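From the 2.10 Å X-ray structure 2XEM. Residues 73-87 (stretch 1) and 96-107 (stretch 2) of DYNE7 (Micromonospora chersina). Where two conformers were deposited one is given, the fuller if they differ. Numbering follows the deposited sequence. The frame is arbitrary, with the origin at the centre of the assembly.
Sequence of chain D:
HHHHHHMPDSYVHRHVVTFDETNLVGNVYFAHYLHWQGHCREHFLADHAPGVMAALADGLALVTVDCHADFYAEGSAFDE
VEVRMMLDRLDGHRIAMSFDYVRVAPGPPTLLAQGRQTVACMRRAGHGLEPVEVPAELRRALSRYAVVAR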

# COMPACT_ATOMS: atom_id res chain seq x y z
N ALA D 73 8.94 -3.39 -19.30
CA ALA D 73 9.78 -4.45 -18.74
C ALA D 73 9.52 -4.55 -17.25
O ALA D 73 9.26 -3.53 -16.61
CB ALA D 73 11.25 -4.15 -19.02
N GLU D 74 9.63 -5.76 -16.70
CA GLU D 74 9.37 -6.02 -15.29
C GLU D 74 10.42 -5.41 -14.34
O GLU D 74 11.62 -5.44 -14.64
CB GLU D 74 9.21 -7.53 -15.06
CG GLU D 74 7.88 -8.04 -15.60
CD GLU D 74 7.74 -9.54 -15.77
OE1 GLU D 74 7.14 -9.95 -16.79
OE2 GLU D 74 8.20 -10.30 -14.89
N GLY D 75 9.95 -4.84 -13.24
CA GLY D 75 10.79 -4.44 -12.11
C GLY D 75 10.84 -5.57 -11.09
O GLY D 75 9.94 -6.41 -11.04
N SER D 76 11.89 -5.61 -10.28
CA SER D 76 12.11 -6.65 -9.28
C SER D 76 12.52 -6.01 -7.95
O SER D 76 13.02 -4.89 -7.95
CB SER D 76 13.24 -7.59 -9.73
OG SER D 76 12.91 -8.26 -10.94
N ALA D 77 12.34 -6.73 -6.82
CA ALA D 77 12.84 -6.30 -5.51
C ALA D 77 14.33 -5.95 -5.56
O ALA D 77 15.13 -6.68 -6.18
CB ALA D 77 12.62 -7.41 -4.50
N PHE D 78 14.70 -4.83 -4.90
CA PHE D 78 16.06 -4.29 -4.80
C PHE D 78 16.50 -3.49 -6.01
O PHE D 78 17.60 -2.92 -5.97
CB PHE D 78 17.13 -5.35 -4.46
CG PHE D 78 16.97 -6.16 -3.19
CD1 PHE D 78 16.57 -7.49 -3.25
CD2 PHE D 78 17.32 -5.63 -1.95
CE1 PHE D 78 16.47 -8.25 -2.09
CE2 PHE D 78 17.22 -6.40 -0.79
CZ PHE D 78 16.79 -7.70 -0.86
N ASP D 79 15.70 -3.46 -7.11
CA ASP D 79 16.00 -2.61 -8.27
C ASP D 79 16.05 -1.16 -7.82
O ASP D 79 15.21 -0.72 -7.03
CB ASP D 79 14.94 -2.74 -9.38
CG ASP D 79 14.99 -3.99 -10.24
OD1 ASP D 79 15.96 -4.78 -10.10
OD2 ASP D 79 14.08 -4.17 -11.08
N GLU D 80 17.06 -0.45 -8.29
CA GLU D 80 17.12 0.99 -8.11
C GLU D 80 16.50 1.64 -9.35
O GLU D 80 17.00 1.47 -10.47
CB GLU D 80 18.56 1.45 -7.86
CG GLU D 80 18.70 2.96 -7.74
CD GLU D 80 20.14 3.44 -7.65
OE1 GLU D 80 20.35 4.67 -7.66
OE2 GLU D 80 21.07 2.59 -7.60
N VAL D 81 15.37 2.32 -9.15
CA VAL D 81 14.58 2.90 -10.24
C VAL D 81 14.67 4.40 -10.15
O VAL D 81 14.45 4.96 -9.08
CB VAL D 81 13.10 2.41 -10.24
CG1 VAL D 81 12.30 3.04 -11.41
CG2 VAL D 81 13.01 0.89 -10.27
N GLU D 82 15.05 5.05 -11.26
CA GLU D 82 14.94 6.50 -11.35
C GLU D 82 13.59 6.86 -11.96
O GLU D 82 13.28 6.43 -13.07
CB GLU D 82 16.05 7.07 -12.18
CG GLU D 82 17.37 7.02 -11.47
CD GLU D 82 18.48 7.72 -12.24
OE1 GLU D 82 18.24 8.19 -13.38
OE2 GLU D 82 19.59 7.77 -11.69
N VAL D 83 12.77 7.58 -11.19
CA VAL D 83 11.50 8.11 -11.66
C VAL D 83 11.81 9.52 -12.17
O VAL D 83 12.03 10.44 -11.39
CB VAL D 83 10.39 8.08 -10.57
CG1 VAL D 83 9.05 8.56 -11.14
CG2 VAL D 83 10.25 6.67 -9.97
N ARG D 84 11.94 9.65 -13.50
CA ARG D 84 12.38 10.88 -14.14
C ARG D 84 11.19 11.68 -14.59
O ARG D 84 10.45 11.24 -15.46
CB ARG D 84 13.32 10.55 -15.31
CG ARG D 84 14.52 9.73 -14.87
CD ARG D 84 15.35 9.39 -16.07
NE ARG D 84 16.55 8.64 -15.71
CZ ARG D 84 17.37 8.09 -16.60
NH1 ARG D 84 17.12 8.20 -17.90
NH2 ARG D 84 18.44 7.42 -16.20
N MET D 85 10.99 12.86 -13.99
CA MET D 85 9.82 13.69 -14.24
C MET D 85 10.12 14.88 -15.15
O MET D 85 11.13 15.56 -15.00
CB MET D 85 9.23 14.18 -12.91
CG MET D 85 7.87 14.83 -13.06
SD MET D 85 7.21 15.32 -11.45
CE MET D 85 8.36 16.72 -11.06
N MET D 86 9.20 15.16 -16.07
CA MET D 86 9.25 16.36 -16.91
C MET D 86 7.91 17.07 -16.93
O MET D 86 6.87 16.42 -16.82
CB MET D 86 9.66 15.99 -18.34
CG MET D 86 11.08 15.48 -18.39
SD MET D 86 11.86 15.57 -19.97
CE MET D 86 12.27 17.34 -20.03
N LEU D 87 7.94 18.40 -17.07
CA LEU D 87 6.73 19.18 -17.32
C LEU D 87 6.31 19.04 -18.79
O LEU D 87 7.07 19.37 -19.69
CB LEU D 87 6.93 20.66 -16.94
CG LEU D 87 5.78 21.62 -17.25
CD1 LEU D 87 4.63 21.38 -16.32
CD2 LEU D 87 6.24 23.08 -17.18
N ALA D 96 0.40 19.26 -16.29
CA ALA D 96 0.61 17.93 -16.86
C ALA D 96 2.09 17.61 -16.79
O ALA D 96 2.91 18.40 -17.25
CB ALA D 96 0.10 17.88 -18.30
N MET D 97 2.42 16.49 -16.15
CA MET D 97 3.78 15.95 -15.97
C MET D 97 3.88 14.63 -16.68
O MET D 97 2.88 13.92 -16.77
CB MET D 97 4.06 15.70 -14.48
CG MET D 97 4.25 16.97 -13.68
SD MET D 97 3.95 16.65 -11.92
CE MET D 97 2.09 16.57 -11.95
N SER D 98 5.08 14.29 -17.18
CA SER D 98 5.39 12.97 -17.74
C SER D 98 6.56 12.32 -17.00
O SER D 98 7.35 13.02 -16.36
CB SER D 98 5.66 13.04 -19.24
OG SER D 98 6.71 13.96 -19.52
N PHE D 99 6.63 10.98 -17.05
CA PHE D 99 7.55 10.18 -16.24
C PHE D 99 8.15 9.08 -17.08
O PHE D 99 7.42 8.43 -17.82
CB PHE D 99 6.85 9.56 -15.01
CG PHE D 99 6.11 10.53 -14.12
CD1 PHE D 99 6.72 11.08 -13.00
CD2 PHE D 99 4.78 10.88 -14.40
CE1 PHE D 99 6.03 11.97 -12.18
CE2 PHE D 99 4.10 11.79 -13.58
CZ PHE D 99 4.73 12.32 -12.47
N ASP D 100 9.49 8.93 -17.01
CA ASP D 100 10.19 7.74 -17.44
C ASP D 100 10.60 6.99 -16.18
O ASP D 100 11.06 7.61 -15.23
CB ASP D 100 11.46 8.10 -18.23
CG ASP D 100 11.25 8.51 -19.69
OD1 ASP D 100 10.09 8.46 -20.17
OD2 ASP D 100 12.25 8.83 -20.35
N TYR D 101 10.41 5.66 -16.17
CA TYR D 101 10.85 4.85 -15.02
C TYR D 101 12.00 4.00 -15.51
O TYR D 101 11.79 3.08 -16.30
CB TYR D 101 9.74 3.92 -14.52
CG TYR D 101 8.45 4.59 -14.12
CD1 TYR D 101 8.09 4.72 -12.79
CD2 TYR D 101 7.52 5.01 -15.09
CE1 TYR D 101 6.85 5.23 -12.42
CE2 TYR D 101 6.29 5.55 -14.73
CZ TYR D 101 5.95 5.63 -13.40
OH TYR D 101 4.70 6.06 -13.03
N VAL D 102 13.20 4.35 -15.08
CA VAL D 102 14.42 3.73 -15.58
C VAL D 102 15.10 2.94 -14.47
O VAL D 102 15.51 3.53 -13.46
CB VAL D 102 15.36 4.78 -16.25
CG1 VAL D 102 16.61 4.11 -16.82
CG2 VAL D 102 14.61 5.56 -17.35
N ARG D 103 15.22 1.61 -14.63
CA ARG D 103 16.09 0.83 -13.74
C ARG D 103 17.55 1.17 -14.08
O ARG D 103 17.96 0.98 -15.22
CB ARG D 103 15.84 -0.69 -13.85
CG ARG D 103 16.87 -1.50 -13.04
CD ARG D 103 16.62 -2.99 -12.99
NE ARG D 103 16.52 -3.58 -14.32
CZ ARG D 103 15.49 -4.31 -14.73
NH1 ARG D 103 14.47 -4.56 -13.91
NH2 ARG D 103 15.47 -4.81 -15.96
N VAL D 104 18.30 1.68 -13.09
CA VAL D 104 19.72 2.02 -13.23
C VAL D 104 20.64 1.01 -12.55
O VAL D 104 21.84 1.04 -12.77
CB VAL D 104 20.03 3.48 -12.81
CG1 VAL D 104 19.32 4.47 -13.73
CG2 VAL D 104 19.67 3.73 -11.34
N ALA D 105 20.08 0.14 -11.70
CA ALA D 105 20.84 -0.95 -11.07
C ALA D 105 19.87 -2.02 -10.56
O ALA D 105 18.75 -1.68 -10.20
CB ALA D 105 21.72 -0.42 -9.92
N PRO D 106 20.23 -3.32 -10.62
CA PRO D 106 21.44 -3.91 -11.25
C PRO D 106 21.29 -3.92 -12.77
O PRO D 106 20.23 -3.57 -13.30
CB PRO D 106 21.47 -5.33 -10.66
CG PRO D 106 20.00 -5.66 -10.47
CD PRO D 106 19.36 -4.36 -10.03
N GLY D 107 22.36 -4.32 -13.47
CA GLY D 107 22.34 -4.55 -14.91
C GLY D 107 22.32 -3.25 -15.69
O GLY D 107 22.50 -2.18 -15.09
O HOH W 1 13.36 -6.41 -16.51
O HOH W 2 14.88 9.23 -19.48

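Residues 80-87 and 96-105 form neighbouring antiparallel strands whose N-to-C directions differ by 153°, and the two stretches together bury 1048 Å² against each other. At the start of stretch 2, the carbonyl of Ala96 receives a methyl of Leu87 (CD1 to O, 3.6 Å). Met97 follows on the buried side, its SD 3.6 Å from Met85 SD, a contact between two polarizable thioethers. Ser98 and Met86 exchange the first pair of backbone hydrogen bonds, N to O 2.8 Å in both directions.

The Phe99 ring lies obliquely against two side chains of stretch 1: Met85 CG is 3.5 Å from Phe99 CE1, and Val83 CG1 is 3.9 Å from Phe99 CD1. At Asp100 the ladder repeats, with Arg84 N to Asp100 O at 2.8 Å and Asp100 N to Arg84 O at 2.9 Å. Water 2 links the charged groups of this pair, donating to Asp100 OD2 (2.8 Å) and accepting from Arg84 NH1 (2.9 Å). Tyr101 returns to the face of Phe99, where its CD1 meets Val83 CG2 at 4.1 Å and its CB meets Val81 CG1 at 4.1 Å.

Val102 pairs with Glu82 (Glu82 N to Val102 O, 2.7 Å; Val102 N to Glu82 O, 2.9 Å), while its CG2 covers one face of the Arg84 guanidinium, 3.7 Å from NH1. That guanidinium is also held within its own strand by a salt bridge from NE to Glu82 OE1 (2.9 Å).

Arg103 reaches into the loop before strand 80-87: its NH1 forms a salt bridge with Asp79 OD2 (2.9 Å) and a hydrogen bond to Glu74 O (3.1 Å). Beyond this point a beta bulge shifts the register by one residue, so Glu80 O accepts from Val104 N (2.9 Å) and Glu80 N donates to Ala105 O (2.8 Å). After a cis peptide bond, Pro106 CD packs 3.4 Å from Asp79 OD1.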